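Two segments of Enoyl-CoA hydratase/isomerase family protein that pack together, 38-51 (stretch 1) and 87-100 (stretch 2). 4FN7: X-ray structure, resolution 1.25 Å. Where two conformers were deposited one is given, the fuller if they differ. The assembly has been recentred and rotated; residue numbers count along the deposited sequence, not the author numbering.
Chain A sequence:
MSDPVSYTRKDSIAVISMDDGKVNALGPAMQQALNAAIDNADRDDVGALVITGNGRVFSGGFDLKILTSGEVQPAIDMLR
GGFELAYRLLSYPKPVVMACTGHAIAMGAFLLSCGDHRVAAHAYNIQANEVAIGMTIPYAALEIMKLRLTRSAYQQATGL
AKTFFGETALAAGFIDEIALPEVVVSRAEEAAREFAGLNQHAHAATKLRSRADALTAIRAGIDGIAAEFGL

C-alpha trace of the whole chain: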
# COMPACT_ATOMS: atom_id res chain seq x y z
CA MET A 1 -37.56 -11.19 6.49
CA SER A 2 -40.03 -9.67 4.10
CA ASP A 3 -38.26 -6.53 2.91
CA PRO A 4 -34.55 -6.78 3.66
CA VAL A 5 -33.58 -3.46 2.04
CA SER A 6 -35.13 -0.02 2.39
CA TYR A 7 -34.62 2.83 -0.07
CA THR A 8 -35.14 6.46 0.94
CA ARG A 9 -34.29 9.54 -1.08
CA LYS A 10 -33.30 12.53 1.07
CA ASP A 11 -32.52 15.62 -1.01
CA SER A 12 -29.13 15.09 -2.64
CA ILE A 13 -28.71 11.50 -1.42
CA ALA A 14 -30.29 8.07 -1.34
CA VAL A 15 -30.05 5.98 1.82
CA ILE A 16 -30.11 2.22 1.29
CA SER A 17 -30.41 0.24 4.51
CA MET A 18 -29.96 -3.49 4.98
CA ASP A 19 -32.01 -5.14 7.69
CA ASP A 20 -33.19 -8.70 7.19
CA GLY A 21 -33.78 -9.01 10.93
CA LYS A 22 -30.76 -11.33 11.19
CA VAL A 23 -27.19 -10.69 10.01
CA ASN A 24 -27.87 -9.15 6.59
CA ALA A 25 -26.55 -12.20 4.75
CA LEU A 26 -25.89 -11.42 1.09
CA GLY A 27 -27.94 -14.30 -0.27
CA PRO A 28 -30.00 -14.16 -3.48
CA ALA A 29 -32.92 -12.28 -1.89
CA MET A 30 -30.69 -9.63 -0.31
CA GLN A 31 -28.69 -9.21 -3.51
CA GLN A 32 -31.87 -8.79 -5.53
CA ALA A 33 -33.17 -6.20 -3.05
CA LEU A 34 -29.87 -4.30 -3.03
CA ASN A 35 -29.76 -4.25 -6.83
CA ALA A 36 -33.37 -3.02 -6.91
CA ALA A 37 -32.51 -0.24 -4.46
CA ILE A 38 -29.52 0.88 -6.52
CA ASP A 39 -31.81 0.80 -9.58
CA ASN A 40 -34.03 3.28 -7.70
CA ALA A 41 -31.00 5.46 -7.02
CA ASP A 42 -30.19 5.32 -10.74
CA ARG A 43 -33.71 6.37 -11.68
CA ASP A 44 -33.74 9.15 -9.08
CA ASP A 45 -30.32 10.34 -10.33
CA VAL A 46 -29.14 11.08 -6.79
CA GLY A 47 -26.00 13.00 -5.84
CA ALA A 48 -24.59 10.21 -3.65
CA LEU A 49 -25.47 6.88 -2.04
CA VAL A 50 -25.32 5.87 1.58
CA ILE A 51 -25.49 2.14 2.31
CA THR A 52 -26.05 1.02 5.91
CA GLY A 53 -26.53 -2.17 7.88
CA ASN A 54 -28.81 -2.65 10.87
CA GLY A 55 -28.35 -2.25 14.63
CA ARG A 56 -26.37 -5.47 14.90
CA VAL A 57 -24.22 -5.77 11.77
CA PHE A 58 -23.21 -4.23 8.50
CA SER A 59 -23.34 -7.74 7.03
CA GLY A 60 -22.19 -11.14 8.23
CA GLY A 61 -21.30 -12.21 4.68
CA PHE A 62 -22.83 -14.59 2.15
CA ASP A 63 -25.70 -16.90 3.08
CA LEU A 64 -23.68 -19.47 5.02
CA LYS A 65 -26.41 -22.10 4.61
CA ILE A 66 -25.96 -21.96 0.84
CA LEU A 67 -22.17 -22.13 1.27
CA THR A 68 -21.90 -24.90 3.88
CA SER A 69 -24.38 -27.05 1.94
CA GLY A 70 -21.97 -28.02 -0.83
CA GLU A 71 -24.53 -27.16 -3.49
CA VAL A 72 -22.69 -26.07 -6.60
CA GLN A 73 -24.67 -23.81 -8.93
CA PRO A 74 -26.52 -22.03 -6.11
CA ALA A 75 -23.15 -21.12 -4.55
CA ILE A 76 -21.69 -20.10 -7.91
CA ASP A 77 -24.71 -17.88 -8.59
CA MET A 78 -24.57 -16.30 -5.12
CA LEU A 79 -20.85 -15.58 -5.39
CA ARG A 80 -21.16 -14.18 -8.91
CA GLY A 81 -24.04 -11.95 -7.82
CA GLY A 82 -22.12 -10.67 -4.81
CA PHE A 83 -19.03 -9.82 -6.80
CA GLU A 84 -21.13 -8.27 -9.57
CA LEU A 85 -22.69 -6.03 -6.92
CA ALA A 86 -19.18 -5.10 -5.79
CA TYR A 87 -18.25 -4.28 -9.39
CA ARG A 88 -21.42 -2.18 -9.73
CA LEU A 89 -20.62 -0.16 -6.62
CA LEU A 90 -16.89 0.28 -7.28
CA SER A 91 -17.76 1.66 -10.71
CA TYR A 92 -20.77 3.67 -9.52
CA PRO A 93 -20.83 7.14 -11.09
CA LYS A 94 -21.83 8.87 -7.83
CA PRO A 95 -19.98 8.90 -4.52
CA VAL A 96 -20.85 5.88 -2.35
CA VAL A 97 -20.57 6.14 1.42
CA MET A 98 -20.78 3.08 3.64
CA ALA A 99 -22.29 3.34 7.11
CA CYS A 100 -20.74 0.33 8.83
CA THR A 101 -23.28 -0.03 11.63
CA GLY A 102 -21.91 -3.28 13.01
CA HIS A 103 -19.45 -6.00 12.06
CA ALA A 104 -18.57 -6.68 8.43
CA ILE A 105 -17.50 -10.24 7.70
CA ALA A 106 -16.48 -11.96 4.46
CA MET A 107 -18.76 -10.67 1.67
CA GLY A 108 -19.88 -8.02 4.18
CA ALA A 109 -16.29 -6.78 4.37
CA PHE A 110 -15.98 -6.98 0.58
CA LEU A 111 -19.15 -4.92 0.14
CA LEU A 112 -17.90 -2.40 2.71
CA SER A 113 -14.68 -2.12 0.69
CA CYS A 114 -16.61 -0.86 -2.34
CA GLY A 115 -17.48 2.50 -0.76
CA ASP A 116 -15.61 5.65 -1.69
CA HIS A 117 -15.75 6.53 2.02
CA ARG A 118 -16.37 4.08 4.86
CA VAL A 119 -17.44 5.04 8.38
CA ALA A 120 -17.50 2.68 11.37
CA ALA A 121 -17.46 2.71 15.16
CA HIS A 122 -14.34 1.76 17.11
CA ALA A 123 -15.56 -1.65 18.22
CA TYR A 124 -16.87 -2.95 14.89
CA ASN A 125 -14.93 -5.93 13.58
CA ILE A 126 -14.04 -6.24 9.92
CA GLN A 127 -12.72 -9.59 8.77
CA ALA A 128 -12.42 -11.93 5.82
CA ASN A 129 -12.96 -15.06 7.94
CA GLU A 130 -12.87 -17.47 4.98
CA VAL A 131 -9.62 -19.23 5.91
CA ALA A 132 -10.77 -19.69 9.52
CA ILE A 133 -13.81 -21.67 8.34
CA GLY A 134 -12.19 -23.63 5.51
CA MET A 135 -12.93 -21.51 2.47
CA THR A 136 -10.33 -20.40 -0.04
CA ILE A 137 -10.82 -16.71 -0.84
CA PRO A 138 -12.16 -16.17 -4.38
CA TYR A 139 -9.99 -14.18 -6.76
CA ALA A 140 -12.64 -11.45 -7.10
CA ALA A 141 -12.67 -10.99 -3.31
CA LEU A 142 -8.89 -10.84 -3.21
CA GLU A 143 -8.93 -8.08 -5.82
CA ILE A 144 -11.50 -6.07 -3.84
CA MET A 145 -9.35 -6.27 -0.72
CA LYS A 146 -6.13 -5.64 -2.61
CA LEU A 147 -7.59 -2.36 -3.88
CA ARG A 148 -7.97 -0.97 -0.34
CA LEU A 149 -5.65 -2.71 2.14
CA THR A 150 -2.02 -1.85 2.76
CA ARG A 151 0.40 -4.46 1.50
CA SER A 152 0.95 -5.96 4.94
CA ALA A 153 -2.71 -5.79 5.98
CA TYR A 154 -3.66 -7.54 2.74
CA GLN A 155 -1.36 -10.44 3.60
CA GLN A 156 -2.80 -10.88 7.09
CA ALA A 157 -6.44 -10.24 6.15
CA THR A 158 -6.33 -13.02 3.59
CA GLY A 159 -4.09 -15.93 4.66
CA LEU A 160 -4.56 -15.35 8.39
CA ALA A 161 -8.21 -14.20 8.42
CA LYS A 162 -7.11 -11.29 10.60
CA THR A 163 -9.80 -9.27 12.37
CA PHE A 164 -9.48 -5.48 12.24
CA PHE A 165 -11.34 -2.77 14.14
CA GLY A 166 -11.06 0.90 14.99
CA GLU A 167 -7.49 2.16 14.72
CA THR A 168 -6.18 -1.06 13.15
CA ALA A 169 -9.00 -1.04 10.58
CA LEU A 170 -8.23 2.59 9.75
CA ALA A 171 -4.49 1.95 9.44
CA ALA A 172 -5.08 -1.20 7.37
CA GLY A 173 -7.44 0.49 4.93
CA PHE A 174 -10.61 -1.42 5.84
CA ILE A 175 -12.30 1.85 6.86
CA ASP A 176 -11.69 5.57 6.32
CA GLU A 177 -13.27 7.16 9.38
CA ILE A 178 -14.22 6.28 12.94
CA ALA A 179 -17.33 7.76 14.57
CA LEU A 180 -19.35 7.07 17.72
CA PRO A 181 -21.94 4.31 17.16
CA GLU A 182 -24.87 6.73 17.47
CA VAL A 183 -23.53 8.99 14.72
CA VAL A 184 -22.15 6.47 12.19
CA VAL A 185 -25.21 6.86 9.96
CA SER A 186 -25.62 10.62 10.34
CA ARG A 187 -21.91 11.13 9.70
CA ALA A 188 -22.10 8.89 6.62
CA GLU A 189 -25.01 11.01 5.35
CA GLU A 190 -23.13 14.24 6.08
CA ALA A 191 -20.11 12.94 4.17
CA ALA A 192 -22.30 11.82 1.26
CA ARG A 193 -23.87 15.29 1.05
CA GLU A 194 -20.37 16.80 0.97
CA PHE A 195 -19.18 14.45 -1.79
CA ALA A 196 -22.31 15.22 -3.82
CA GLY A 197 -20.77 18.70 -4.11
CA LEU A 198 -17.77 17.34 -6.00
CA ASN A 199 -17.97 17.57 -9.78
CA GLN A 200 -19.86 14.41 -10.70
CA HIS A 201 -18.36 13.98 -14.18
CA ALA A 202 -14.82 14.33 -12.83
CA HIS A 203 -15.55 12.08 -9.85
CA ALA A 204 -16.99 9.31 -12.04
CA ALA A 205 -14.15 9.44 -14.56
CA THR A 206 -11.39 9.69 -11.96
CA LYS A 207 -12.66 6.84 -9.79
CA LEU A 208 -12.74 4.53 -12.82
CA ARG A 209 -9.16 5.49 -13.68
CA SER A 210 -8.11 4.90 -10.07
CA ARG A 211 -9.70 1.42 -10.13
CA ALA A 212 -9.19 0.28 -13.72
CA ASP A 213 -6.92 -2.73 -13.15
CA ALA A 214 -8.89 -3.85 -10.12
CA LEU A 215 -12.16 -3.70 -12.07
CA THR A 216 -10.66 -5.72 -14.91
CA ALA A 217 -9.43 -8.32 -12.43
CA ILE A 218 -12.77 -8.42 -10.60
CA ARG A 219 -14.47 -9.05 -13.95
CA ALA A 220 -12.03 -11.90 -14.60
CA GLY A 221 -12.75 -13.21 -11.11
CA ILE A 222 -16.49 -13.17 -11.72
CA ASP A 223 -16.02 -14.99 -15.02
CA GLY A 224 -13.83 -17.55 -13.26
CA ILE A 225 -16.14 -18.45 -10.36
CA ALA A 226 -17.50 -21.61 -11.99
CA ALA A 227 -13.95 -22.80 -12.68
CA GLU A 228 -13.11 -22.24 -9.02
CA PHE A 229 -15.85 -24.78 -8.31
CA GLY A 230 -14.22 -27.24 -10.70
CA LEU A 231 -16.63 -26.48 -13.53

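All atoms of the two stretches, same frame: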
# COMPACT_ATOMS: atom_id res chain seq x y z
N ILE A 38 -30.45 0.09 -5.73
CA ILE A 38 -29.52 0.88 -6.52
C ILE A 38 -30.18 1.29 -7.84
O ILE A 38 -29.95 2.40 -8.33
CB ILE A 38 -28.16 0.15 -6.75
CG1 ILE A 38 -27.53 -0.24 -5.40
CG2 ILE A 38 -27.21 1.04 -7.56
CD1 ILE A 38 -26.42 -1.28 -5.51
N ASP A 39 -31.01 0.42 -8.41
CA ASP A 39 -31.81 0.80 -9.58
C ASP A 39 -32.64 2.05 -9.28
O ASP A 39 -32.74 2.95 -10.12
CB ASP A 39 -32.77 -0.31 -10.03
CG ASP A 39 -32.07 -1.55 -10.57
OD1 ASP A 39 -30.85 -1.51 -10.86
OD2 ASP A 39 -32.78 -2.56 -10.73
N ASN A 40 -33.27 2.09 -8.10
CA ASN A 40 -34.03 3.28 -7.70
C ASN A 40 -33.14 4.52 -7.67
O ASN A 40 -33.53 5.59 -8.13
CB ASN A 40 -34.67 3.11 -6.32
CG ASN A 40 -35.78 2.09 -6.31
OD1 ASN A 40 -36.35 1.75 -7.34
ND2 ASN A 40 -36.11 1.59 -5.12
N ALA A 41 -31.95 4.36 -7.10
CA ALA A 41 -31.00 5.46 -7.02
C ALA A 41 -30.61 5.93 -8.42
O ALA A 41 -30.45 7.13 -8.65
CB ALA A 41 -29.76 5.04 -6.24
N ASP A 42 -30.46 4.98 -9.34
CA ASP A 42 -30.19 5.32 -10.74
C ASP A 42 -31.33 6.15 -11.33
O ASP A 42 -31.10 7.19 -11.96
CB ASP A 42 -30.00 4.06 -11.59
CG ASP A 42 -28.69 3.34 -11.31
OD1 ASP A 42 -27.80 3.89 -10.63
OD2 ASP A 42 -28.54 2.21 -11.82
N ARG A 43 -32.56 5.68 -11.13
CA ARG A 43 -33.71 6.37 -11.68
C ARG A 43 -33.87 7.76 -11.07
O ARG A 43 -34.23 8.72 -11.76
CB ARG A 43 -34.97 5.53 -11.49
CG ARG A 43 -35.03 4.31 -12.42
CD ARG A 43 -36.34 3.50 -12.32
NE ARG A 43 -36.39 2.61 -11.16
CZ ARG A 43 -36.06 1.32 -11.17
NH1 ARG A 43 -35.63 0.72 -12.26
NH2 ARG A 43 -36.16 0.62 -10.04
N ASP A 44 -33.59 7.88 -9.77
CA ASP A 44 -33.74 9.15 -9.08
C ASP A 44 -32.55 10.09 -9.36
O ASP A 44 -32.61 11.27 -9.03
CB ASP A 44 -33.93 8.95 -7.58
CG ASP A 44 -35.31 8.44 -7.22
OD1 ASP A 44 -36.23 8.52 -8.06
OD2 ASP A 44 -35.50 7.98 -6.07
N ASP A 45 -31.50 9.55 -9.96
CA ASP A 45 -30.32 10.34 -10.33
C ASP A 45 -29.76 11.13 -9.13
O ASP A 45 -29.51 12.33 -9.21
CB ASP A 45 -30.64 11.28 -11.50
CG ASP A 45 -29.40 11.87 -12.14
OD1 ASP A 45 -28.30 11.30 -11.98
OD2 ASP A 45 -29.52 12.92 -12.82
N VAL A 46 -29.54 10.42 -8.03
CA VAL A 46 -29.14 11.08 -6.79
C VAL A 46 -27.69 11.56 -6.82
O VAL A 46 -26.90 11.12 -7.65
CB VAL A 46 -29.37 10.15 -5.58
CG1 VAL A 46 -30.84 9.74 -5.49
CG2 VAL A 46 -28.46 8.93 -5.66
N GLY A 47 -27.35 12.47 -5.91
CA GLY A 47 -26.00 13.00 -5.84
C GLY A 47 -24.99 12.04 -5.22
O GLY A 47 -23.81 12.10 -5.54
N ALA A 48 -25.45 11.18 -4.32
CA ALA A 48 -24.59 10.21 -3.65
C ALA A 48 -25.43 9.13 -2.99
O ALA A 48 -26.63 9.32 -2.77
CB ALA A 48 -23.70 10.90 -2.63
N LEU A 49 -24.81 7.98 -2.72
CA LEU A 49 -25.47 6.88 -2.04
C LEU A 49 -24.88 6.72 -0.66
O LEU A 49 -23.67 6.86 -0.47
CB LEU A 49 -25.21 5.54 -2.74
CG LEU A 49 -25.49 5.25 -4.20
CD1 LEU A 49 -25.35 3.75 -4.43
CD2 LEU A 49 -26.88 5.71 -4.55
N VAL A 50 -25.74 6.38 0.29
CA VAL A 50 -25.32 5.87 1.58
C VAL A 50 -25.90 4.47 1.72
O VAL A 50 -27.09 4.26 1.51
CB VAL A 50 -25.84 6.73 2.73
CG1 VAL A 50 -25.54 6.08 4.08
CG2 VAL A 50 -25.25 8.12 2.65
N ILE A 51 -25.04 3.51 2.05
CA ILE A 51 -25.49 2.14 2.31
C ILE A 51 -25.19 1.80 3.77
O ILE A 51 -24.05 1.96 4.22
CB ILE A 51 -24.81 1.13 1.36
CG1 ILE A 51 -25.27 1.40 -0.08
CG2 ILE A 51 -25.15 -0.30 1.77
CD1 ILE A 51 -24.45 0.67 -1.13
N TYR A 87 -18.66 -4.96 -8.17
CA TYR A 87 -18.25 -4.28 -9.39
C TYR A 87 -19.14 -3.06 -9.65
O TYR A 87 -18.66 -1.97 -9.98
CB TYR A 87 -18.30 -5.25 -10.57
CG TYR A 87 -17.72 -4.69 -11.85
CD1 TYR A 87 -16.45 -5.04 -12.27
CD2 TYR A 87 -18.45 -3.79 -12.63
CE1 TYR A 87 -15.91 -4.52 -13.45
CE2 TYR A 87 -17.93 -3.27 -13.80
CZ TYR A 87 -16.66 -3.63 -14.20
OH TYR A 87 -16.15 -3.10 -15.37
N ARG A 88 -20.45 -3.25 -9.50
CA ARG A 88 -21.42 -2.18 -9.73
C ARG A 88 -21.15 -0.98 -8.83
O ARG A 88 -21.18 0.17 -9.27
CB ARG A 88 -22.84 -2.69 -9.51
CG ARG A 88 -23.90 -1.67 -9.89
CD ARG A 88 -25.30 -2.22 -9.68
NE ARG A 88 -26.28 -1.24 -10.15
CZ ARG A 88 -27.60 -1.37 -10.04
NH1 ARG A 88 -28.12 -2.44 -9.46
NH2 ARG A 88 -28.38 -0.42 -10.51
N LEU A 89 -20.85 -1.24 -7.56
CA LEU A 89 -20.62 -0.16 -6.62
C LEU A 89 -19.26 0.51 -6.79
O LEU A 89 -19.15 1.72 -6.67
CB LEU A 89 -20.82 -0.64 -5.18
CG LEU A 89 -22.30 -0.88 -4.85
CD1 LEU A 89 -22.44 -1.67 -3.56
CD2 LEU A 89 -23.07 0.44 -4.78
N LEU A 90 -18.22 -0.28 -7.06
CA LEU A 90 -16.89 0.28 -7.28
C LEU A 90 -16.84 1.16 -8.53
O LEU A 90 -16.02 2.06 -8.63
CB LEU A 90 -15.85 -0.83 -7.40
CG LEU A 90 -15.32 -1.41 -6.08
CD1 LEU A 90 -14.53 -2.69 -6.32
CD2 LEU A 90 -14.49 -0.40 -5.30
N SER A 91 -17.74 0.88 -9.48
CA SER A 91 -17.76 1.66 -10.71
C SER A 91 -18.88 2.70 -10.71
O SER A 91 -19.09 3.40 -11.70
CB SER A 91 -17.88 0.74 -11.92
OG SER A 91 -19.09 0.01 -11.89
N TYR A 92 -19.59 2.81 -9.59
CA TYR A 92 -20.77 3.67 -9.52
C TYR A 92 -20.42 5.12 -9.82
O TYR A 92 -19.45 5.64 -9.29
CB TYR A 92 -21.45 3.52 -8.15
CG TYR A 92 -22.89 3.93 -8.19
CD1 TYR A 92 -23.83 3.14 -8.85
CD2 TYR A 92 -23.33 5.11 -7.61
CE1 TYR A 92 -25.16 3.51 -8.92
CE2 TYR A 92 -24.66 5.49 -7.68
CZ TYR A 92 -25.56 4.69 -8.34
OH TYR A 92 -26.88 5.08 -8.41
N PRO A 93 -21.22 5.79 -10.67
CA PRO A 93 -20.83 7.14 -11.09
C PRO A 93 -21.05 8.24 -10.05
O PRO A 93 -20.70 9.39 -10.32
CB PRO A 93 -21.69 7.39 -12.34
CG PRO A 93 -22.85 6.51 -12.16
CD PRO A 93 -22.38 5.29 -11.42
N LYS A 94 -21.64 7.91 -8.91
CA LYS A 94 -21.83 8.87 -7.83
C LYS A 94 -21.04 8.41 -6.62
O LYS A 94 -20.77 7.21 -6.47
CB LYS A 94 -23.31 8.94 -7.43
CG LYS A 94 -24.27 9.00 -8.60
CD LYS A 94 -24.15 10.30 -9.40
CE LYS A 94 -25.08 10.29 -10.61
NZ LYS A 94 -26.50 10.11 -10.21
N PRO A 95 -20.67 9.34 -5.73
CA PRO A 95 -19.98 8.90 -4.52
C PRO A 95 -20.84 7.92 -3.71
O PRO A 95 -22.06 8.10 -3.61
CB PRO A 95 -19.77 10.20 -3.74
CG PRO A 95 -19.70 11.26 -4.80
CD PRO A 95 -20.71 10.81 -5.84
N VAL A 96 -20.19 6.91 -3.14
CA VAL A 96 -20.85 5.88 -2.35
C VAL A 96 -20.23 5.89 -0.97
O VAL A 96 -19.01 5.71 -0.82
CB VAL A 96 -20.66 4.49 -2.98
CG1 VAL A 96 -21.28 3.40 -2.10
CG2 VAL A 96 -21.23 4.44 -4.40
N VAL A 97 -21.06 6.11 0.05
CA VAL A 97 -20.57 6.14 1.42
C VAL A 97 -21.18 4.99 2.20
O VAL A 97 -22.40 4.83 2.22
CB VAL A 97 -20.90 7.47 2.12
CG1 VAL A 97 -20.31 7.51 3.52
CG2 VAL A 97 -20.38 8.64 1.30
N MET A 98 -20.33 4.20 2.85
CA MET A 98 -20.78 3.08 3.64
C MET A 98 -20.90 3.47 5.10
O MET A 98 -19.95 3.98 5.68
CB MET A 98 -19.81 1.90 3.51
CG MET A 98 -19.62 1.40 2.11
SD MET A 98 -21.11 0.63 1.48
CE MET A 98 -20.57 0.16 -0.17
N ALA A 99 -22.07 3.21 5.68
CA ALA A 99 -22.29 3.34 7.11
C ALA A 99 -22.19 1.95 7.73
O ALA A 99 -23.15 1.18 7.72
CB ALA A 99 -23.66 3.94 7.39
N CYS A 100 -21.00 1.63 8.22
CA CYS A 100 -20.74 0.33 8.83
C CYS A 100 -21.29 0.33 10.25
O CYS A 100 -20.64 0.80 11.18
CB CYS A 100 -19.24 0.08 8.83
SG CYS A 100 -18.77 -1.61 9.16
O HOH W 1 -27.62 7.68 -9.25
O HOH W 2 -25.73 1.07 -11.80

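The apolar centre lies between the helix carrying Ile38, the helix carrying Leu89 and one face of two neighbouring parallel strands. Leu89 CD2 gathers three neighbours, lying 3.8 Å from Ile38 CD1, 4.0 Å from Leu49 CD1 and 3.9 Å from Ile51 CD1. Leu49 CD1 also sits over the face of the Tyr92 ring, 4.0 Å from its centroid and 22° off the normal, the geometry of a CH-pi contact. On the same sheet face, Ile51 CB meets Met98 SD at 3.7 Å; Val50 and Val97 point to the other.

The two strands run at 18° to each other, with Leu49, Val50 and Ile51 paired to Val96, Val97 and Met98. Leu49 and Ile51 each bond through both N and O: Leu49 N to Pro95 O (2.9 Å), Val97 N to Leu49 O (2.8 Å), Ile51 N to Val97 O (3.0 Å) and Ala99 N to Ile51 O (2.8 Å). N-H...O angles of 159-168° indicate nearly straight bonds.

Outward, charge takes over. The extended Arg88 lays one guanidinium face against Ile38 CG2, leaving its edge to salt bridges from NH2 to Asp39 OD1 (2.7 Å) and Asp42 OD2 (2.9 Å). Tyr92 OH donates to Asp42 OD1 (2.7 Å). At the Schellman turn that ends the first helix, Lys94 NZ forms a salt bridge with Asp45 OD1 and a hydrogen bond to Val46 O, each at 2.8 Å; water 1 links it to Tyr92 OH and Ala41 O.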